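Local coordinates for protein ferritin (PDB 4IWK) that oxidises ferrous iron with dioxygen and probably stores the ferric product in a soluble, non-toxic form, at residues Glu107-Cys112 against Ala116-Leu121; Asn10-Gln15 against Leu54-Phe59; Ala47-His52 against Gln96-Ser101; Ile28-Asn33 against Asp86-Ile91. One frame throughout, in Å; residues are numbered along the deposited sequence.

All four contacts lie within the ferritin-like helical bundle, at different levels along it. Interaction 3 is at the heart, its centre about 4 Å from that of the chain, and is polar: a carboxylate and an imidazole bind iron, with an amide close by. Interactions 2 and 4 both use helix 3-32 but lie on opposite sides of the chain's centre; each is buried and largely apolar. Interaction 1, partly buried and about 21 Å from the centre, pairs small side chains with a methionine near a helix turn. Interactions 1, 3 and 4 share helix 84-111. Interaction 2 passes into the iron region through hydrogen bonds between Gln12 and Ser101 and between Gln15 and Asn98.

Interaction 1. Residues Glu107-Cys112 against Ala116-Leu121; sequences EAASTC and AVMAFL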
loop_
_atom_site.group_PDB
_atom_site.type_symbol
_atom_site.label_atom_id
_atom_site.label_comp_id
_atom_site.label_asym_id
_atom_site.label_seq_id
_atom_site.Cartn_x
_atom_site.Cartn_y
_atom_site.Cartn_z
ATOM N N GLU A 107 -39.277 4.429 42.960
ATOM C CA GLU A 107 -40.313 3.952 43.981
ATOM C C GLU A 107 -41.722 4.138 43.441
ATOM O O GLU A 107 -42.504 3.211 43.568
ATOM C CB GLU A 107 -40.229 4.751 45.284
ATOM C CG GLU A 107 -38.950 4.669 46.080
ATOM C CD GLU A 107 -38.997 3.516 47.043
ATOM O OE1 GLU A 107 -39.913 2.639 46.801
ATOM O OE2 GLU A 107 -38.137 3.540 48.000
ATOM N N ALA A 108 -42.000 5.260 42.758
ATOM C CA ALA A 108 -43.362 5.498 42.162
ATOM C C ALA A 108 -43.609 4.492 41.050
ATOM O O ALA A 108 -44.761 3.933 40.890
ATOM C CB ALA A 108 -43.463 6.926 41.610
ATOM N N ALA A 109 -42.553 4.243 40.251
ATOM C CA ALA A 109 -42.728 3.293 39.124
ATOM C C ALA A 109 -42.966 1.871 39.651
ATOM O O ALA A 109 -43.758 1.146 39.118
ATOM C CB ALA A 109 -41.477 3.293 38.170
ATOM N N SER A 110 -42.208 1.526 40.676
ATOM C CA SER A 110 -42.374 0.172 41.295
ATOM C C SER A 110 -43.798 0.013 41.845
ATOM O O SER A 110 -44.416 -1.010 41.608
ATOM C CB SER A 110 -41.400 0.050 42.454
ATOM O OG SER A 110 -41.491 -1.296 42.980
ATOM N N THR A 111 -44.292 0.996 42.573
ATOM C CA THR A 111 -45.723 0.965 43.079
ATOM C C THR A 111 -46.742 0.795 41.976
ATOM O O THR A 111 -47.727 0.066 42.176
ATOM C CB THR A 111 -45.998 2.278 43.845
ATOM O OG1 THR A 111 -45.128 2.281 44.996
ATOM C CG2 THR A 111 -47.477 2.494 44.259
ATOM N N CYS A 112 -46.501 1.407 40.805
ATOM C CA CYS A 112 -47.418 1.389 39.631
ATOM C C CYS A 112 -47.141 0.124 38.795
ATOM O O CYS A 112 -47.761 -0.028 37.778
ATOM C CB CYS A 112 -47.173 2.611 38.723
ATOM S SG CYS A 112 -47.904 4.073 39.489
ATOM N N ALA A 116 -41.506 -0.801 32.352
ATOM C CA ALA A 116 -40.672 -0.089 31.370
ATOM C C ALA A 116 -39.952 1.084 32.011
ATOM O O ALA A 116 -38.789 1.287 31.675
ATOM C CB ALA A 116 -41.563 0.429 30.187
ATOM N N VAL A 117 -40.641 1.897 32.836
ATOM C CA VAL A 117 -39.966 2.995 33.496
ATOM C C VAL A 117 -38.849 2.417 34.405
ATOM O O VAL A 117 -37.717 2.924 34.351
ATOM C CB VAL A 117 -40.929 3.926 34.298
ATOM C CG1 VAL A 117 -40.100 4.877 35.146
ATOM C CG2 VAL A 117 -41.764 4.708 33.248
ATOM N N MET A 118 -39.099 1.333 35.136
ATOM C CA MET A 118 -38.006 0.856 35.995
ATOM C C MET A 118 -36.825 0.402 35.187
ATOM O O MET A 118 -35.681 0.576 35.592
ATOM C CB MET A 118 -38.474 -0.355 36.844
ATOM C CG MET A 118 -39.421 0.197 37.921
ATOM S SD MET A 118 -39.903 -1.110 39.115
ATOM C CE MET A 118 -41.116 -1.933 38.063
ATOM N N ALA A 119 -37.075 -0.256 34.051
ATOM C CA ALA A 119 -35.956 -0.689 33.193
ATOM C C ALA A 119 -35.165 0.509 32.583
ATOM O O ALA A 119 -33.931 0.529 32.537
ATOM C CB ALA A 119 -36.482 -1.545 32.034
ATOM N N PHE A 120 -35.939 1.569 32.205
ATOM C CA PHE A 120 -35.239 2.750 31.723
ATOM C C PHE A 120 -34.297 3.362 32.766
ATOM O O PHE A 120 -33.282 3.893 32.415
ATOM C CB PHE A 120 -36.346 3.775 31.303
ATOM C CG PHE A 120 -35.781 5.132 30.875
ATOM C CD1 PHE A 120 -35.134 5.260 29.667
ATOM C CD2 PHE A 120 -35.894 6.217 31.731
ATOM C CE1 PHE A 120 -34.581 6.519 29.244
ATOM C CE2 PHE A 120 -35.322 7.471 31.331
ATOM C CZ PHE A 120 -34.674 7.596 30.105
ATOM N N LEU A 121 -34.740 3.346 34.037
ATOM C CA LEU A 121 -33.977 3.990 35.107
ATOM C C LEU A 121 -32.707 3.216 35.466
ATOM O O LEU A 121 -31.734 3.807 35.989
ATOM C CB LEU A 121 -34.829 4.173 36.370
ATOM C CG LEU A 121 -36.091 5.032 36.228
ATOM C CD1 LEU A 121 -36.833 5.081 37.532
ATOM C CD2 LEU A 121 -35.571 6.458 35.871
#
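At the helical hairpin where helix 84-111 turns back into helix 115-145, the methyl of Ala109 enters the angle between Val117 and Met118. Its CB lies 3.7 Å from Val117 CG1 and equally 3.7 Å from Met118 CG, so one methyl meets two consecutive residues of the returning helix. Met118 CG stands anti to its own carbonyl carbon, beside the backbone N, and the chain runs extended as far as the sulfur, which passes alongside the backbone of Ser110. Met118 SD approaches Ser110 CA to 3.5 Å and Ser110 CB to 3.8 Å. A bend at the last torsion (chi3 -77°) then turns Met118 CE along the backbone of helix 84-111, 4.1 Å from Ser110 CA. The short axes run antiparallel at 148°, 8.9 Å apart at closest approach, in this up-down hairpin of the ferritin four-helix bundle; the alanine allows the Ala109 and Met118 CA atoms to come within 6.2 Å. On the inner side, Ala109 also packs on Leu5 of helix 3-32, and Val117 on Phe59 of helix 36-62. Toward the outside, Phe115 of a neighbouring subunit packs against Ser110, and His113 of that same subunit hydrogen-bonds Glu107 OE1.

Interaction 2. Residues Asn10-Gln15 against Leu54-Phe59; sequences NRQVTQ and LGFVDF
With CG anti to the backbone N (chi1 -173°) and a bend at the next torsion (chi2 63°), Gln12 lays its CG methylene over one face of the Phe56 ring. Phe56 in turn carries its ring carbon CG anti to the carbonyl carbon, which swings the ring toward helix 3-32. The CH-pi geometry is direct: Gln12 CG is 3.8 Å from the centroid of the Phe56 ring and 16° off its normal, with Gln12 CG to Phe56 CE2 the shortest approach at 3.6 Å. The point of contact is displaced from the ring centre toward the rim. Helices 3-32 and 36-62 form an antiparallel pair in the ferritin four-helix bundle, and their short axes here come within 9.1 Å. Beside the ring, Val13 runs alongside Phe56 but points the other way, with Val13 CG2 3.8 Å from Phe56 CB. The same valine meets Val57 across at roughly a right angle: Val57 CG2 is 3.9 Å from Val13 CG1 and 3.9 Å from Val13 CG2, so a single methyl sits against both branches. Beyond the aliphatic part of Gln12, the amide is anchored at both atoms, OE1 to Ser101 OG and NE2 to the iron ligand Glu16. Phe56 itself makes an edge-to-face contact with Phe120, and Ile28 of a neighbouring subunit packs on Val57.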
loop_
_atom_site.group_PDB
_atom_site.type_symbol
_atom_site.label_atom_id
_atom_site.label_comp_id
_atom_site.label_asym_id
_atom_site.label_seq_id
_atom_site.Cartn_x
_atom_site.Cartn_y
_atom_site.Cartn_z
ATOM N N ASN A 10 -41.629 14.335 35.304
ATOM C CA ASN A 10 -41.461 15.745 34.989
ATOM C C ASN A 10 -40.418 16.385 35.955
ATOM O O ASN A 10 -39.485 17.129 35.494
ATOM C CB ASN A 10 -42.851 16.412 35.050
ATOM C CG ASN A 10 -42.944 17.667 34.212
ATOM O OD1 ASN A 10 -43.222 18.773 34.733
ATOM N ND2 ASN A 10 -42.647 17.536 32.918
ATOM N N ARG A 11 -40.542 16.153 37.254
ATOM C CA ARG A 11 -39.580 16.714 38.212
ATOM C C ARG A 11 -38.107 16.253 37.898
ATOM O O ARG A 11 -37.141 16.909 38.249
ATOM C CB ARG A 11 -39.928 16.407 39.668
ATOM C CG ARG A 11 -41.033 17.272 40.270
ATOM C CD ARG A 11 -41.827 16.434 41.267
ATOM N NE ARG A 11 -42.241 17.156 42.457
ATOM C CZ ARG A 11 -41.848 16.849 43.692
ATOM N NH1 ARG A 11 -41.036 15.812 43.916
ATOM N NH2 ARG A 11 -42.272 17.576 44.720
ATOM N N GLN A 12 -37.970 15.037 37.370
ATOM C CA GLN A 12 -36.618 14.486 37.174
ATOM C C GLN A 12 -35.938 15.351 36.078
ATOM O O GLN A 12 -34.700 15.637 36.172
ATOM C CB GLN A 12 -36.587 12.991 36.733
ATOM C CG GLN A 12 -35.168 12.431 36.722
ATOM C CD GLN A 12 -34.549 12.444 38.130
ATOM O OE1 GLN A 12 -35.285 12.300 39.119
ATOM N NE2 GLN A 12 -33.258 12.636 38.243
ATOM N N VAL A 13 -36.681 15.718 35.044
ATOM C CA VAL A 13 -36.105 16.568 33.998
ATOM C C VAL A 13 -35.670 17.866 34.630
ATOM O O VAL A 13 -34.550 18.347 34.381
ATOM C CB VAL A 13 -37.126 16.898 32.878
ATOM C CG1 VAL A 13 -36.555 17.925 31.900
ATOM C CG2 VAL A 13 -37.538 15.611 32.128
ATOM N N THR A 14 -36.552 18.455 35.445
ATOM C CA THR A 14 -36.141 19.679 36.145
ATOM C C THR A 14 -34.875 19.513 37.000
ATOM O O THR A 14 -33.989 20.385 36.976
ATOM C CB THR A 14 -37.267 20.175 37.064
ATOM O OG1 THR A 14 -38.416 20.293 36.260
ATOM C CG2 THR A 14 -36.901 21.600 37.662
ATOM N N GLN A 15 -34.744 18.361 37.700
ATOM C CA GLN A 15 -33.608 18.179 38.587
ATOM C C GLN A 15 -32.306 18.053 37.726
ATOM O O GLN A 15 -31.237 18.578 38.144
ATOM C CB GLN A 15 -33.867 16.903 39.396
ATOM C CG GLN A 15 -32.659 16.533 40.321
ATOM C CD GLN A 15 -32.339 17.637 41.345
ATOM O OE1 GLN A 15 -33.244 18.381 41.770
ATOM N NE2 GLN A 15 -31.058 17.812 41.685
ATOM N N LEU A 54 -32.230 15.482 28.740
ATOM C CA LEU A 54 -32.726 15.221 27.374
ATOM C C LEU A 54 -33.138 13.761 27.172
ATOM O O LEU A 54 -34.124 13.506 26.452
ATOM C CB LEU A 54 -31.694 15.553 26.314
ATOM C CG LEU A 54 -31.430 17.108 26.237
ATOM C CD1 LEU A 54 -30.247 17.366 25.276
ATOM C CD2 LEU A 54 -32.651 17.956 25.802
ATOM N N GLY A 55 -32.393 12.852 27.807
ATOM C CA GLY A 55 -32.694 11.407 27.737
ATOM C C GLY A 55 -34.062 11.169 28.352
ATOM O O GLY A 55 -34.904 10.385 27.825
ATOM N N PHE A 56 -34.327 11.808 29.494
ATOM C CA PHE A 56 -35.671 11.678 30.170
ATOM C C PHE A 56 -36.776 12.287 29.270
ATOM O O PHE A 56 -37.846 11.693 29.118
ATOM C CB PHE A 56 -35.700 12.340 31.562
ATOM C CG PHE A 56 -35.151 11.436 32.643
ATOM C CD1 PHE A 56 -33.810 11.185 32.773
ATOM C CD2 PHE A 56 -36.067 10.689 33.397
ATOM C CE1 PHE A 56 -33.329 10.242 33.727
ATOM C CE2 PHE A 56 -35.606 9.770 34.304
ATOM C CZ PHE A 56 -34.254 9.536 34.495
ATOM N N VAL A 57 -36.539 13.439 28.612
ATOM C CA VAL A 57 -37.594 14.055 27.768
ATOM C C VAL A 57 -37.872 13.116 26.592
ATOM O O VAL A 57 -39.084 12.889 26.291
ATOM C CB VAL A 57 -37.078 15.390 27.180
ATOM C CG1 VAL A 57 -38.047 15.853 26.060
ATOM C CG2 VAL A 57 -37.011 16.408 28.320
ATOM N N ASP A 58 -36.827 12.537 25.983
ATOM C CA ASP A 58 -37.020 11.645 24.779
ATOM C C ASP A 58 -37.855 10.419 25.217
ATOM O O ASP A 58 -38.815 10.094 24.554
ATOM C CB ASP A 58 -35.641 11.194 24.279
ATOM C CG ASP A 58 -35.753 10.366 23.016
ATOM O OD1 ASP A 58 -36.607 10.641 22.162
ATOM O OD2 ASP A 58 -35.050 9.386 22.952
ATOM N N PHE A 59 -37.497 9.809 26.377
ATOM C CA PHE A 59 -38.292 8.606 26.773
ATOM C C PHE A 59 -39.704 9.022 27.123
ATOM O O PHE A 59 -40.686 8.337 26.715
ATOM C CB PHE A 59 -37.650 7.943 28.018
ATOM C CG PHE A 59 -38.391 6.753 28.469
ATOM C CD1 PHE A 59 -38.133 5.516 27.881
ATOM C CD2 PHE A 59 -39.340 6.892 29.457
ATOM C CE1 PHE A 59 -38.838 4.393 28.313
ATOM C CE2 PHE A 59 -40.061 5.753 29.926
ATOM C CZ PHE A 59 -39.781 4.497 29.315
#

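Interaction 3. Residues Ala47-His52 against Gln96-Ser101; sequences AEEREH and QANTRS. With FE (Fe (III) ion), chain G; FE (Fe (III) ion), chain I.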
loop_
_atom_site.group_PDB
_atom_site.type_symbol
_atom_site.label_atom_id
_atom_site.label_comp_id
_atom_site.label_asym_id
_atom_site.label_seq_id
_atom_site.Cartn_x
_atom_site.Cartn_y
_atom_site.Cartn_z
ATOM N N ALA A 47 -22.681 19.738 30.823
ATOM C CA ALA A 47 -23.236 19.232 29.551
ATOM C C ALA A 47 -23.809 17.829 29.785
ATOM O O ALA A 47 -24.861 17.519 29.173
ATOM C CB ALA A 47 -22.089 19.151 28.510
ATOM N N GLU A 48 -23.161 17.003 30.603
ATOM C CA GLU A 48 -23.619 15.592 30.815
ATOM C C GLU A 48 -24.978 15.644 31.514
ATOM O O GLU A 48 -25.871 14.894 31.154
ATOM C CB GLU A 48 -22.563 14.869 31.616
ATOM C CG GLU A 48 -22.908 13.413 31.745
ATOM C CD GLU A 48 -22.020 12.814 32.781
ATOM O OE1 GLU A 48 -20.823 12.531 32.435
ATOM O OE2 GLU A 48 -22.506 12.754 33.953
ATOM N N GLU A 49 -25.156 16.517 32.515
ATOM C CA GLU A 49 -26.490 16.521 33.186
ATOM C C GLU A 49 -27.544 17.033 32.226
ATOM O O GLU A 49 -28.701 16.533 32.282
ATOM C CB GLU A 49 -26.442 17.526 34.366
ATOM C CG GLU A 49 -25.480 17.134 35.456
ATOM C CD GLU A 49 -25.974 15.971 36.261
ATOM O OE1 GLU A 49 -27.039 15.480 35.916
ATOM O OE2 GLU A 49 -25.437 15.732 37.335
ATOM N N ARG A 50 -27.242 17.989 31.355
ATOM C CA ARG A 50 -28.267 18.321 30.356
ATOM C C ARG A 50 -28.567 17.105 29.458
ATOM O O ARG A 50 -29.757 16.861 29.201
ATOM C CB ARG A 50 -27.693 19.486 29.502
ATOM C CG ARG A 50 -28.759 19.945 28.488
ATOM C CD ARG A 50 -28.315 21.277 27.868
ATOM N NE ARG A 50 -29.346 21.694 26.835
ATOM C CZ ARG A 50 -29.208 21.194 25.605
ATOM N NH1 ARG A 50 -28.241 20.331 25.376
ATOM N NH2 ARG A 50 -30.066 21.422 24.639
ATOM N N GLU A 51 -27.533 16.338 29.038
ATOM C CA GLU A 51 -27.860 15.069 28.311
ATOM C C GLU A 51 -28.759 14.110 29.091
ATOM O O GLU A 51 -29.685 13.540 28.446
ATOM C CB GLU A 51 -26.583 14.334 27.847
ATOM C CG GLU A 51 -25.754 15.145 26.868
ATOM C CD GLU A 51 -26.531 15.437 25.571
ATOM O OE1 GLU A 51 -27.406 14.622 25.130
ATOM O OE2 GLU A 51 -26.385 16.538 25.021
ATOM N N HIS A 52 -28.556 13.980 30.429
ATOM C CA HIS A 52 -29.489 13.155 31.188
ATOM C C HIS A 52 -30.913 13.677 31.061
ATOM O O HIS A 52 -31.899 12.899 30.814
ATOM C CB HIS A 52 -29.155 13.137 32.660
ATOM C CG HIS A 52 -27.851 12.514 32.930
ATOM N ND1 HIS A 52 -27.194 12.630 34.142
ATOM C CD2 HIS A 52 -27.037 11.788 32.098
ATOM C CE1 HIS A 52 -26.028 12.011 34.048
ATOM N NE2 HIS A 52 -25.902 11.498 32.837
ATOM N N GLN A 96 -26.024 13.734 45.291
ATOM C CA GLN A 96 -26.848 12.974 46.237
ATOM C C GLN A 96 -28.308 13.283 46.026
ATOM O O GLN A 96 -29.178 12.369 46.050
ATOM C CB GLN A 96 -26.454 13.234 47.652
ATOM C CG GLN A 96 -25.077 12.628 47.929
ATOM C CD GLN A 96 -24.462 13.130 49.229
ATOM O OE1 GLN A 96 -24.920 14.119 49.781
ATOM N NE2 GLN A 96 -23.414 12.434 49.720
ATOM N N ALA A 97 -28.621 14.568 45.748
ATOM C CA ALA A 97 -29.957 14.940 45.331
ATOM C C ALA A 97 -30.468 14.326 44.058
ATOM O O ALA A 97 -31.681 14.013 43.947
ATOM C CB ALA A 97 -30.121 16.483 45.265
ATOM N N ASN A 98 -29.612 14.285 43.057
ATOM C CA ASN A 98 -29.969 13.683 41.802
ATOM C C ASN A 98 -30.334 12.193 42.080
ATOM O O ASN A 98 -31.276 11.680 41.480
ATOM C CB ASN A 98 -28.783 13.723 40.862
ATOM C CG ASN A 98 -28.551 15.083 40.224
ATOM O OD1 ASN A 98 -29.369 16.012 40.367
ATOM N ND2 ASN A 98 -27.496 15.156 39.376
ATOM N N THR A 99 -29.561 11.528 42.906
ATOM C CA THR A 99 -29.777 10.069 43.192
ATOM C C THR A 99 -31.079 9.975 43.934
ATOM O O THR A 99 -31.843 9.067 43.599
ATOM C CB THR A 99 -28.655 9.532 44.049
ATOM O OG1 THR A 99 -27.438 9.617 43.314
ATOM C CG2 THR A 99 -28.896 8.022 44.454
ATOM N N ARG A 100 -31.350 10.837 44.930
ATOM C CA ARG A 100 -32.633 10.741 45.650
ATOM C C ARG A 100 -33.820 10.935 44.744
ATOM O O ARG A 100 -34.796 10.226 44.864
ATOM C CB ARG A 100 -32.728 11.715 46.821
ATOM C CG ARG A 100 -31.952 11.257 48.057
ATOM C CD ARG A 100 -32.179 12.212 49.286
ATOM N NE ARG A 100 -32.522 13.580 48.834
ATOM C CZ ARG A 100 -31.684 14.625 48.681
ATOM N NH1 ARG A 100 -30.394 14.557 49.008
ATOM N NH2 ARG A 100 -32.172 15.765 48.164
ATOM N N SER A 101 -33.724 11.848 43.789
ATOM C CA SER A 101 -34.800 12.145 42.896
ATOM C C SER A 101 -35.086 10.865 42.035
ATOM O O SER A 101 -36.268 10.482 41.740
ATOM C CB SER A 101 -34.322 13.325 42.037
ATOM O OG SER A 101 -35.370 13.669 41.218
HETATM FE FE FE G . -27.843 13.596 36.295
HETATM FE FE FE I . -24.491 13.872 37.638
HETATM O O HOH W 1 -26.150 12.945 37.387
HETATM O O HOH W 2 -28.894 12.030 37.137
HETATM O O HOH W 3 -23.455 13.966 36.137
#
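Glu49 and Asn98 reach toward each other from opposite walls of the bundle, and their flat ends are turned steeply, with carboxylate and amide planes 73° apart. The approach brings Glu49 OE2 to 3.0 Å from Asn98 ND2. A bend in the middle of the Glu49 side chain (chi2 -72°) sets its carboxylate across two ferric ions, each oxygen serving one metal. Glu49 OE1 binds the iron of chain G at 2.1 Å, while Glu49 OE2 binds the iron of chain I, also at 2.1 Å. Together with water 1, which ligates both ions at 2.1 Å for the iron of chain G and 1.9 Å for that of chain I, this makes a doubly bridged pair. Such a carboxylate-bridged diiron site inside a four-helix bundle is the ferroxidase centre of ferritins. His52, one helical turn after Glu48, comes in beside Glu49 and binds the iron of chain G through ND1 at 2.5 Å; water 1 lies in the imidazole plane at the ring edge, and the backbone oxygen of Glu48 sits over one ring face. Glu16 completes the protein ligands of the iron of chain G, and Glu95 and Glu131 those of the iron of chain I. Asn98 ligates neither ion here. Its ND2 gives a weak hydrogen bond, 3.3 Å long, to water 1, and its OD1 accepts one from Gln15 NE2, which helps fix the rotation of the amide.

Interaction 4. Residues Ile28-Asn33 against Asp86-Ile91; sequences IWFDQN and DVWQSI
Val87 is the bump of this contact, and its two methyls fit against two aromatic side chains of helix 3-32. Its CG2 lies over one face of the Trp29 indole, 3.7 Å from Trp29 CE3 and displaced toward the rim, a CH-pi contact with the six-membered ring. The other branch, Val87 CG1, stands anti to the backbone N (chi1 -174°) and meets Phe30 CE2 at 3.6 Å. Phe30 in turn projects toward helix 84-111: its far end enters the angle between Val87 and Trp88, with Phe30 CZ 3.7 Å from Val87 CB and 3.5 Å from Trp88 NE1. The Phe30 ring and the five-membered ring of Trp88 are inclined at 43°, an oblique pairing. On the face of Trp29 turned from the valine, Asn33 places its ND2 over the ring centre while donating to Trp29 O at 2.8 Å, in a nearly straight bond (163°); the same nitrogen thus sits over the indole and takes up a carbonyl at the helix end. The bulk of the rings keeps the antiparallel axes 11.7 Å apart. In the four-helix bundle, Phe30 also packs on Met38 and Met42 of helix 36-62, Trp88 packs on Ile138, Leu139 and Val142 of helix 115-145, and Gln32 touches Ile67 of a neighbouring subunit.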
loop_
_atom_site.group_PDB
_atom_site.type_symbol
_atom_site.label_atom_id
_atom_site.label_comp_id
_atom_site.label_asym_id
_atom_site.label_seq_id
_atom_site.Cartn_x
_atom_site.Cartn_y
_atom_site.Cartn_z
ATOM N N ILE A 28 -17.951 28.549 36.723
ATOM C CA ILE A 28 -17.685 30.036 36.729
ATOM C C ILE A 28 -16.867 30.365 37.955
ATOM O O ILE A 28 -15.869 31.062 37.857
ATOM C CB ILE A 28 -19.049 30.797 36.704
ATOM C CG1 ILE A 28 -19.723 30.617 35.340
ATOM C CG2 ILE A 28 -18.752 32.244 37.054
ATOM C CD1 ILE A 28 -21.189 31.073 35.402
ATOM N N TRP A 29 -17.235 29.821 39.143
ATOM C CA TRP A 29 -16.457 30.099 40.315
ATOM C C TRP A 29 -15.023 29.670 40.104
ATOM O O TRP A 29 -14.073 30.387 40.456
ATOM C CB TRP A 29 -17.117 29.391 41.570
ATOM C CG TRP A 29 -16.456 29.903 42.826
ATOM C CD1 TRP A 29 -16.909 30.951 43.622
ATOM C CD2 TRP A 29 -15.235 29.425 43.411
ATOM N NE1 TRP A 29 -16.008 31.151 44.667
ATOM C CE2 TRP A 29 -14.972 30.243 44.562
ATOM C CE3 TRP A 29 -14.297 28.448 43.041
ATOM C CZ2 TRP A 29 -13.807 30.028 45.408
ATOM C CZ3 TRP A 29 -13.138 28.234 43.845
ATOM C CH2 TRP A 29 -12.886 29.076 45.014
ATOM N N PHE A 30 -14.812 28.422 39.633
ATOM C CA PHE A 30 -13.451 27.940 39.446
ATOM C C PHE A 30 -12.701 28.834 38.447
ATOM O O PHE A 30 -11.553 29.144 38.712
ATOM C CB PHE A 30 -13.517 26.518 38.900
ATOM C CG PHE A 30 -13.781 25.514 40.002
ATOM C CD1 PHE A 30 -13.045 25.576 41.176
ATOM C CD2 PHE A 30 -14.751 24.540 39.863
ATOM C CE1 PHE A 30 -13.220 24.628 42.229
ATOM C CE2 PHE A 30 -14.937 23.579 40.898
ATOM C CZ PHE A 30 -14.185 23.641 42.092
ATOM N N ASP A 31 -13.335 29.228 37.336
ATOM C CA ASP A 31 -12.592 30.002 36.301
ATOM C C ASP A 31 -12.273 31.354 36.871
ATOM O O ASP A 31 -11.182 31.878 36.649
ATOM C CB ASP A 31 -13.438 30.170 35.038
ATOM C CG ASP A 31 -13.156 29.119 34.008
ATOM O OD1 ASP A 31 -12.014 28.585 33.918
ATOM O OD2 ASP A 31 -14.072 28.770 33.212
ATOM N N GLN A 32 -13.196 31.919 37.624
ATOM C CA GLN A 32 -12.925 33.252 38.208
ATOM C C GLN A 32 -11.770 33.209 39.191
ATOM O O GLN A 32 -11.133 34.257 39.523
ATOM C CB GLN A 32 -14.172 33.784 38.911
ATOM C CG GLN A 32 -15.275 34.221 37.993
ATOM C CD GLN A 32 -16.533 34.625 38.771
ATOM O OE1 GLN A 32 -16.666 34.369 40.028
ATOM N NE2 GLN A 32 -17.530 35.218 38.028
ATOM N N ASN A 33 -11.547 32.047 39.812
ATOM C CA ASN A 33 -10.536 31.943 40.788
ATOM C C ASN A 33 -9.311 31.162 40.268
ATOM O O ASN A 33 -8.486 30.730 41.066
ATOM C CB ASN A 33 -11.122 31.325 42.045
ATOM C CG ASN A 33 -12.055 32.280 42.733
ATOM O OD1 ASN A 33 -11.542 33.134 43.467
ATOM N ND2 ASN A 33 -13.387 32.243 42.488
ATOM N N ASP A 86 -15.460 24.035 49.302
ATOM C CA ASP A 86 -16.850 24.370 49.422
ATOM C C ASP A 86 -17.576 23.974 48.131
ATOM O O ASP A 86 -18.737 23.523 48.179
ATOM C CB ASP A 86 -17.027 25.897 49.574
ATOM C CG ASP A 86 -16.474 26.451 50.901
ATOM O OD1 ASP A 86 -16.378 25.678 51.889
ATOM O OD2 ASP A 86 -16.226 27.686 50.951
ATOM N N VAL A 87 -16.964 24.260 46.999
ATOM C CA VAL A 87 -17.631 23.990 45.723
ATOM C C VAL A 87 -17.819 22.432 45.579
ATOM O O VAL A 87 -18.924 21.973 45.292
ATOM C CB VAL A 87 -16.787 24.447 44.525
ATOM C CG1 VAL A 87 -17.640 24.267 43.234
ATOM C CG2 VAL A 87 -16.488 25.965 44.693
ATOM N N TRP A 88 -16.734 21.664 45.767
ATOM C CA TRP A 88 -16.880 20.204 45.633
ATOM C C TRP A 88 -17.890 19.606 46.601
ATOM O O TRP A 88 -18.592 18.694 46.288
ATOM C CB TRP A 88 -15.509 19.568 45.798
ATOM C CG TRP A 88 -14.636 19.788 44.545
ATOM C CD1 TRP A 88 -13.630 20.669 44.406
ATOM C CD2 TRP A 88 -14.775 19.107 43.282
ATOM N NE1 TRP A 88 -13.064 20.541 43.138
ATOM C CE2 TRP A 88 -13.802 19.631 42.429
ATOM C CE3 TRP A 88 -15.644 18.075 42.815
ATOM C CZ2 TRP A 88 -13.617 19.162 41.125
ATOM C CZ3 TRP A 88 -15.479 17.626 41.494
ATOM C CH2 TRP A 88 -14.465 18.182 40.680
ATOM N N GLN A 89 -17.960 20.147 47.801
ATOM C CA GLN A 89 -18.962 19.660 48.757
ATOM C C GLN A 89 -20.398 19.939 48.275
ATOM O O GLN A 89 -21.298 19.079 48.339
ATOM C CB GLN A 89 -18.686 20.353 50.152
ATOM C CG GLN A 89 -19.860 20.072 51.148
ATOM C CD GLN A 89 -19.847 18.590 51.641
ATOM O OE1 GLN A 89 -18.774 18.048 51.842
ATOM N NE2 GLN A 89 -21.025 17.939 51.759
ATOM N N SER A 90 -20.588 21.117 47.684
ATOM C CA SER A 90 -21.911 21.374 47.066
ATOM C C SER A 90 -22.201 20.434 45.886
ATOM O O SER A 90 -23.380 20.037 45.715
ATOM C CB SER A 90 -21.992 22.817 46.554
ATOM O OG SER A 90 -22.042 23.731 47.682
ATOM N N ILE A 91 -21.178 20.093 45.100
ATOM C CA ILE A 91 -21.413 19.203 43.939
ATOM C C ILE A 91 -21.722 17.794 44.504
ATOM O O ILE A 91 -22.588 17.092 43.972
ATOM C CB ILE A 91 -20.197 19.165 43.057
ATOM C CG1 ILE A 91 -20.010 20.580 42.443
ATOM C CG2 ILE A 91 -20.270 18.089 41.995
ATOM C CD1 ILE A 91 -21.231 21.011 41.684
#